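Local coordinates for putative ribose operon repressor (Burkholderia thailandensis, PDB 3EGC), which is a putative LacI-family repressor of a ribose operon, probably binding operator DNA through a helix-turn-helix and sensing a small effector with its separate periplasmic-binding-protein-like domain, at residues His125-Gly133 and Arg186-Ile197. Residues are numbered along the deposited sequence; the frame is centred on the assembly and turned at random.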
ATOM      1  N   HIS A 125     -13.535  19.265 -22.558  1.00 38.22           N
ATOM      2  CA  HIS A 125     -14.679  18.713 -21.799  1.00 38.19           C
ATOM      3  C   HIS A 125     -15.566  19.820 -21.255  1.00 37.70           C
ATOM      4  O   HIS A 125     -15.053  20.792 -20.726  1.00 37.40           O
ATOM      5  CB  HIS A 125     -14.244  17.775 -20.659  1.00 37.69           C
ATOM      6  CG  HIS A 125     -13.628  16.498 -21.131  1.00 36.72           C
ATOM      7  ND1 HIS A 125     -14.369  15.441 -21.611  1.00 36.15           N
ATOM      8  CD2 HIS A 125     -12.331  16.109 -21.186  1.00 36.05           C
ATOM      9  CE1 HIS A 125     -13.546  14.460 -21.964  1.00 36.96           C
ATOM     10  NE2 HIS A 125     -12.306  14.838 -21.693  1.00 36.29           N
ATOM     11  N   THR A 126     -16.880  19.661 -21.380  1.00 37.29           N
ATOM     12  CA  THR A 126     -17.795  20.631 -20.804  1.00 38.14           C
ATOM     13  C   THR A 126     -18.780  19.958 -19.823  1.00 37.86           C
ATOM     14  O   THR A 126     -19.252  20.564 -18.888  1.00 38.07           O
ATOM     15  CB  THR A 126     -18.581  21.386 -21.908  1.00 38.29           C
ATOM     16  OG1 THR A 126     -19.344  20.438 -22.698  1.00 38.78           O
ATOM     17  CG2 THR A 126     -17.631  22.207 -22.778  1.00 37.10           C
ATOM     18  N   ARG A 127     -19.092  18.700 -20.073  1.00 38.24           N
ATOM     19  CA  ARG A 127     -19.889  17.899 -19.146  1.00 38.25           C
ATOM     20  C   ARG A 127     -18.920  17.195 -18.202  1.00 37.78           C
ATOM     21  O   ARG A 127     -18.470  16.077 -18.467  1.00 38.13           O
ATOM     22  CB  ARG A 127     -20.748  16.893 -19.902  1.00 37.91           C
ATOM     23  CG  ARG A 127     -22.009  17.545 -20.597  1.00 41.16           C
ATOM     24  CD  ARG A 127     -22.824  16.479 -21.366  1.00 43.72           C
ATOM     25  NE  ARG A 127     -22.288  16.249 -22.730  1.00 46.21           N
ATOM     26  CZ  ARG A 127     -22.304  15.084 -23.364  1.00 47.75           C
ATOM     27  NH1 ARG A 127     -21.787  14.982 -24.599  1.00 48.23           N
ATOM     28  NH2 ARG A 127     -22.828  14.016 -22.766  1.00 47.91           N
ATOM     29  N   ILE A 128     -18.592  17.858 -17.096  1.00 36.48           N
ATOM     30  CA  ILE A 128     -17.623  17.298 -16.205  1.00 36.07           C
ATOM     31  C   ILE A 128     -18.195  17.004 -14.822  1.00 35.39           C
ATOM     32  O   ILE A 128     -18.812  17.862 -14.227  1.00 34.66           O
ATOM     33  CB  ILE A 128     -16.375  18.205 -16.101  1.00 35.90           C
ATOM     34  CG1 ILE A 128     -15.765  18.387 -17.495  1.00 35.24           C
ATOM     35  CG2 ILE A 128     -15.380  17.611 -15.132  1.00 35.98           C
ATOM     36  CD1 ILE A 128     -14.588  19.325 -17.517  1.00 35.21           C
ATOM     37  N   GLY A 129     -17.961  15.799 -14.315  1.00 34.03           N
ATOM     38  CA  GLY A 129     -18.445  15.447 -13.003  1.00 34.21           C
ATOM     39  C   GLY A 129     -17.319  15.128 -12.002  1.00 34.51           C
ATOM     40  O   GLY A 129     -16.131  15.133 -12.337  1.00 34.85           O
ATOM     41  N   ALA A 130     -17.715  14.841 -10.785  1.00 33.38           N
ATOM     42  CA  ALA A 130     -16.795  14.553  -9.731  1.00 34.12           C
ATOM     43  C   ALA A 130     -17.350  13.423  -8.821  1.00 33.31           C
ATOM     44  O   ALA A 130     -18.466  13.476  -8.397  1.00 33.18           O
ATOM     45  CB  ALA A 130     -16.539  15.843  -8.887  1.00 33.50           C
ATOM     46  N   ILE A 131     -16.547  12.410  -8.576  1.00 33.25           N
ATOM     47  CA  ILE A 131     -16.886  11.362  -7.630  1.00 33.52           C
ATOM     48  C   ILE A 131     -15.887  11.513  -6.499  1.00 33.97           C
ATOM     49  O   ILE A 131     -14.686  11.400  -6.700  1.00 32.95           O
ATOM     50  CB  ILE A 131     -16.743   9.951  -8.235  1.00 33.96           C
ATOM     51  CG1 ILE A 131     -17.248   9.916  -9.689  1.00 33.12           C
ATOM     52  CG2 ILE A 131     -17.402   8.911  -7.329  1.00 32.04           C
ATOM     53  CD1 ILE A 131     -18.741  10.075  -9.789  1.00 35.07           C
ATOM     54  N   VAL A 132     -16.402  11.848  -5.327  1.00 34.49           N
ATOM     55  CA  VAL A 132     -15.614  11.974  -4.148  1.00 35.27           C
ATOM     56  C   VAL A 132     -16.006  10.911  -3.141  1.00 35.71           C
ATOM     57  O   VAL A 132     -16.979  10.181  -3.334  1.00 34.43           O
ATOM     58  CB  VAL A 132     -15.734  13.361  -3.521  1.00 35.49           C
ATOM     59  CG1 VAL A 132     -15.286  14.457  -4.510  1.00 35.33           C
ATOM     60  CG2 VAL A 132     -17.146  13.603  -3.064  1.00 35.76           C
ATOM     61  N   GLY A 133     -15.225  10.842  -2.071  1.00 36.70           N
ATOM     62  CA  GLY A 133     -15.474   9.882  -1.000  1.00 38.19           C
ATOM     63  C   GLY A 133     -16.520  10.429  -0.059  1.00 37.98           C
ATOM     64  O   GLY A 133     -17.228  11.345  -0.402  1.00 38.33           O
ATOM     65  N   ARG A 186     -25.049  12.647 -19.174  1.00 44.63           N
ATOM     66  CA  ARG A 186     -23.859  12.207 -18.447  1.00 42.87           C
ATOM     67  C   ARG A 186     -22.603  12.971 -18.863  1.00 41.70           C
ATOM     68  O   ARG A 186     -22.486  13.394 -20.015  1.00 41.66           O
ATOM     69  CB  ARG A 186     -23.621  10.699 -18.581  1.00 42.87           C
ATOM     70  CG  ARG A 186     -23.144  10.235 -19.934  1.00 43.07           C
ATOM     71  CD  ARG A 186     -22.243   8.993 -19.811  1.00 43.04           C
ATOM     72  NE  ARG A 186     -21.816   8.491 -21.115  1.00 43.23           N
ATOM     73  CZ  ARG A 186     -20.796   8.959 -21.812  1.00 44.14           C
ATOM     74  NH1 ARG A 186     -20.059   9.946 -21.351  1.00 44.66           N
ATOM     75  NH2 ARG A 186     -20.502   8.427 -22.978  1.00 44.79           N
ATOM     76  N   PRO A 187     -21.674  13.151 -17.904  1.00 40.24           N
ATOM     77  CA  PRO A 187     -20.368  13.776 -18.146  1.00 39.21           C
ATOM     78  C   PRO A 187     -19.508  12.930 -19.095  1.00 38.28           C
ATOM     79  O   PRO A 187     -19.754  11.730 -19.266  1.00 37.08           O
ATOM     80  CB  PRO A 187     -19.707  13.861 -16.747  1.00 39.16           C
ATOM     81  CG  PRO A 187     -20.654  13.241 -15.758  1.00 40.35           C
ATOM     82  CD  PRO A 187     -21.890  12.753 -16.492  1.00 40.24           C
ATOM     83  N   THR A 188     -18.522  13.592 -19.712  1.00 37.22           N
ATOM     84  CA  THR A 188     -17.549  12.934 -20.572  1.00 36.47           C
ATOM     85  C   THR A 188     -16.252  12.824 -19.786  1.00 35.36           C
ATOM     86  O   THR A 188     -15.319  12.172 -20.201  1.00 34.71           O
ATOM     87  CB  THR A 188     -17.310  13.763 -21.880  1.00 36.41           C
ATOM     88  OG1 THR A 188     -17.128  15.136 -21.548  1.00 35.96           O
ATOM     89  CG2 THR A 188     -18.561  13.685 -22.809  1.00 36.12           C
ATOM     90  N   ALA A 189     -16.195  13.504 -18.660  1.00 34.71           N
ATOM     91  CA  ALA A 189     -15.032  13.421 -17.799  1.00 34.96           C
ATOM     92  C   ALA A 189     -15.444  13.479 -16.307  1.00 34.69           C
ATOM     93  O   ALA A 189     -16.518  13.975 -15.948  1.00 34.06           O
ATOM     94  CB  ALA A 189     -14.068  14.500 -18.133  1.00 34.65           C
ATOM     95  N   LEU A 190     -14.583  12.923 -15.465  1.00 34.15           N
ATOM     96  CA  LEU A 190     -14.802  12.853 -14.047  1.00 34.00           C
ATOM     97  C   LEU A 190     -13.508  13.273 -13.368  1.00 33.81           C
ATOM     98  O   LEU A 190     -12.405  12.913 -13.843  1.00 33.77           O
ATOM     99  CB  LEU A 190     -15.131  11.400 -13.644  1.00 33.73           C
ATOM    100  CG  LEU A 190     -16.579  10.875 -13.451  1.00 35.28           C
ATOM    101  CD1 LEU A 190     -17.718  11.885 -13.857  1.00 32.52           C
ATOM    102  CD2 LEU A 190     -16.779   9.454 -13.990  1.00 31.75           C
ATOM    103  N   LEU A 191     -13.644  14.032 -12.277  1.00 32.30           N
ATOM    104  CA  LEU A 191     -12.610  14.104 -11.300  1.00 31.97           C
ATOM    105  C   LEU A 191     -12.903  12.991 -10.273  1.00 32.41           C
ATOM    106  O   LEU A 191     -14.048  12.898  -9.765  1.00 32.55           O
ATOM    107  CB  LEU A 191     -12.644  15.451 -10.591  1.00 31.40           C
ATOM    108  CG  LEU A 191     -11.747  15.709  -9.375  1.00 32.45           C
ATOM    109  CD1 LEU A 191     -10.219  15.658  -9.659  1.00 32.54           C
ATOM    110  CD2 LEU A 191     -12.117  17.025  -8.623  1.00 32.01           C
ATOM    111  N   THR A 192     -11.898  12.193  -9.942  1.00 30.50           N
ATOM    112  CA  THR A 192     -12.043  11.255  -8.837  1.00 31.27           C
ATOM    113  C   THR A 192     -11.121  11.643  -7.686  1.00 31.27           C
ATOM    114  O   THR A 192      -9.956  11.968  -7.921  1.00 31.62           O
ATOM    115  CB  THR A 192     -11.742   9.812  -9.267  1.00 31.43           C
ATOM    116  OG1 THR A 192     -10.489   9.803  -9.966  1.00 31.96           O
ATOM    117  CG2 THR A 192     -12.880   9.273 -10.239  1.00 29.88           C
ATOM    118  N   SER A 193     -11.634  11.609  -6.464  1.00 30.04           N
ATOM    119  CA  SER A 193     -10.912  12.152  -5.358  1.00 30.67           C
ATOM    120  C   SER A 193      -9.802  11.275  -4.715  1.00 30.21           C
ATOM    121  O   SER A 193      -9.120  11.742  -3.870  1.00 30.29           O
ATOM    122  CB  SER A 193     -11.893  12.659  -4.304  1.00 31.24           C
ATOM    123  OG  SER A 193     -12.586  11.601  -3.719  1.00 31.47           O
ATOM    124  N   SER A 194      -9.624  10.031  -5.142  1.00 29.95           N
ATOM    125  CA  SER A 194      -8.465   9.220  -4.741  1.00 30.14           C
ATOM    126  C   SER A 194      -8.375   8.007  -5.638  1.00 29.99           C
ATOM    127  O   SER A 194      -9.302   7.745  -6.421  1.00 29.82           O
ATOM    128  CB  SER A 194      -8.580   8.764  -3.278  1.00 29.65           C
ATOM    129  OG  SER A 194      -9.677   7.886  -3.119  1.00 30.02           O
ATOM    130  N   HIS A 195      -7.267   7.260  -5.519  1.00 29.78           N
ATOM    131  CA  HIS A 195      -7.010   6.054  -6.322  1.00 29.30           C
ATOM    132  C   HIS A 195      -8.056   4.989  -6.079  1.00 29.23           C
ATOM    133  O   HIS A 195      -8.430   4.284  -6.990  1.00 28.73           O
ATOM    134  CB  HIS A 195      -5.602   5.500  -6.097  1.00 28.03           C
ATOM    135  CG  HIS A 195      -5.369   4.922  -4.731  1.00 28.20           C
ATOM    136  ND1 HIS A 195      -5.291   3.564  -4.508  1.00 28.41           N
ATOM    137  CD2 HIS A 195      -5.138   5.513  -3.532  1.00 28.37           C
ATOM    138  CE1 HIS A 195      -5.035   3.342  -3.222  1.00 29.52           C
ATOM    139  NE2 HIS A 195      -4.946   4.509  -2.602  1.00 26.03           N
ATOM    140  N   ARG A 196      -8.548   4.907  -4.844  1.00 29.26           N
ATOM    141  CA  ARG A 196      -9.528   3.887  -4.499  1.00 30.21           C
ATOM    142  C   ARG A 196     -10.907   4.179  -5.120  1.00 29.20           C
ATOM    143  O   ARG A 196     -11.588   3.286  -5.574  1.00 27.15           O
ATOM    144  CB  ARG A 196      -9.605   3.679  -2.999  1.00 31.23           C
ATOM    145  CG  ARG A 196     -10.365   2.398  -2.650  1.00 36.63           C
ATOM    146  CD  ARG A 196      -9.648   1.575  -1.557  1.00 44.17           C
ATOM    147  NE  ARG A 196      -8.281   1.205  -1.917  1.00 44.55           N
ATOM    148  CZ  ARG A 196      -7.377   0.763  -1.048  1.00 46.94           C
ATOM    149  NH1 ARG A 196      -6.183   0.466  -1.482  1.00 46.65           N
ATOM    150  NH2 ARG A 196      -7.685   0.575   0.236  1.00 46.91           N
ATOM    151  N   ILE A 197     -11.244   5.468  -5.190  1.00 29.18           N
ATOM    152  CA  ILE A 197     -12.410   5.923  -5.928  1.00 29.61           C
ATOM    153  C   ILE A 197     -12.226   5.763  -7.430  1.00 29.55           C
ATOM    154  O   ILE A 197     -13.168   5.362  -8.135  1.00 29.04           O
ATOM    155  CB  ILE A 197     -12.801   7.379  -5.511  1.00 29.89           C
ATOM    156  CG1 ILE A 197     -13.346   7.343  -4.075  1.00 31.58           C
ATOM    157  CG2 ILE A 197     -13.839   8.016  -6.460  1.00 28.89           C
ATOM    158  CD1 ILE A 197     -13.309   8.679  -3.464  1.00 34.65           C
TER
HETATM  159  O   HOH W   1     -18.186  17.598 -22.165  1.00 30.96           O
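Strands 128-131 and 189-192 run parallel, 28° apart, and Gly129 N to Ala189 O (2.8 Å), Leu191 N to Gly129 O, Ile131 N to Leu191 O and Ser193 N to Ile131 O are hydrogen-bonded. At the start of the pair, Arg127 O accepts from Thr188 N at 2.8 Å. His125 ND1 meets Thr188 OG1 at 2.8 Å in a nearly straight hydrogen bond (169°). Ala189 CB sits over one face of the His125 imidazole, 3.6 Å from the ring centroid, a CH-pi contact. A water bound to Thr126 N and Arg127 N also reaches Thr188 OG1. The Arg127 chain bends at chi3 (-85°), which brings NH2 into a hydrogen bond with Arg186 O (2.8 Å), the oxygen tilted out of the guanidinium plane. Thr188 CG2 lies over one face of that guanidinium, toward its rim. Leu190 CD1 lies against the backbone of Gly129, 3.7 Å from Gly129 CA. Ile131 packs its CG1 on Leu190 CG and its CG2 on Ile197 CG2 (3.8 Å). Beyond the strands, Ser193 OG takes a weak hydrogen bond from Gly133 N, and Ile197 CD1 closes on the same glycine. The pair lies in the parallel part of the sheet in one lobe of the periplasmic-binding-protein fold. Strands 163-164 and 217-221 flank it. Helices 109-122 and 138-153 pack on the face of Ile128 and Ala130, and helix 174-181 packs on that of Leu190 and Ile131.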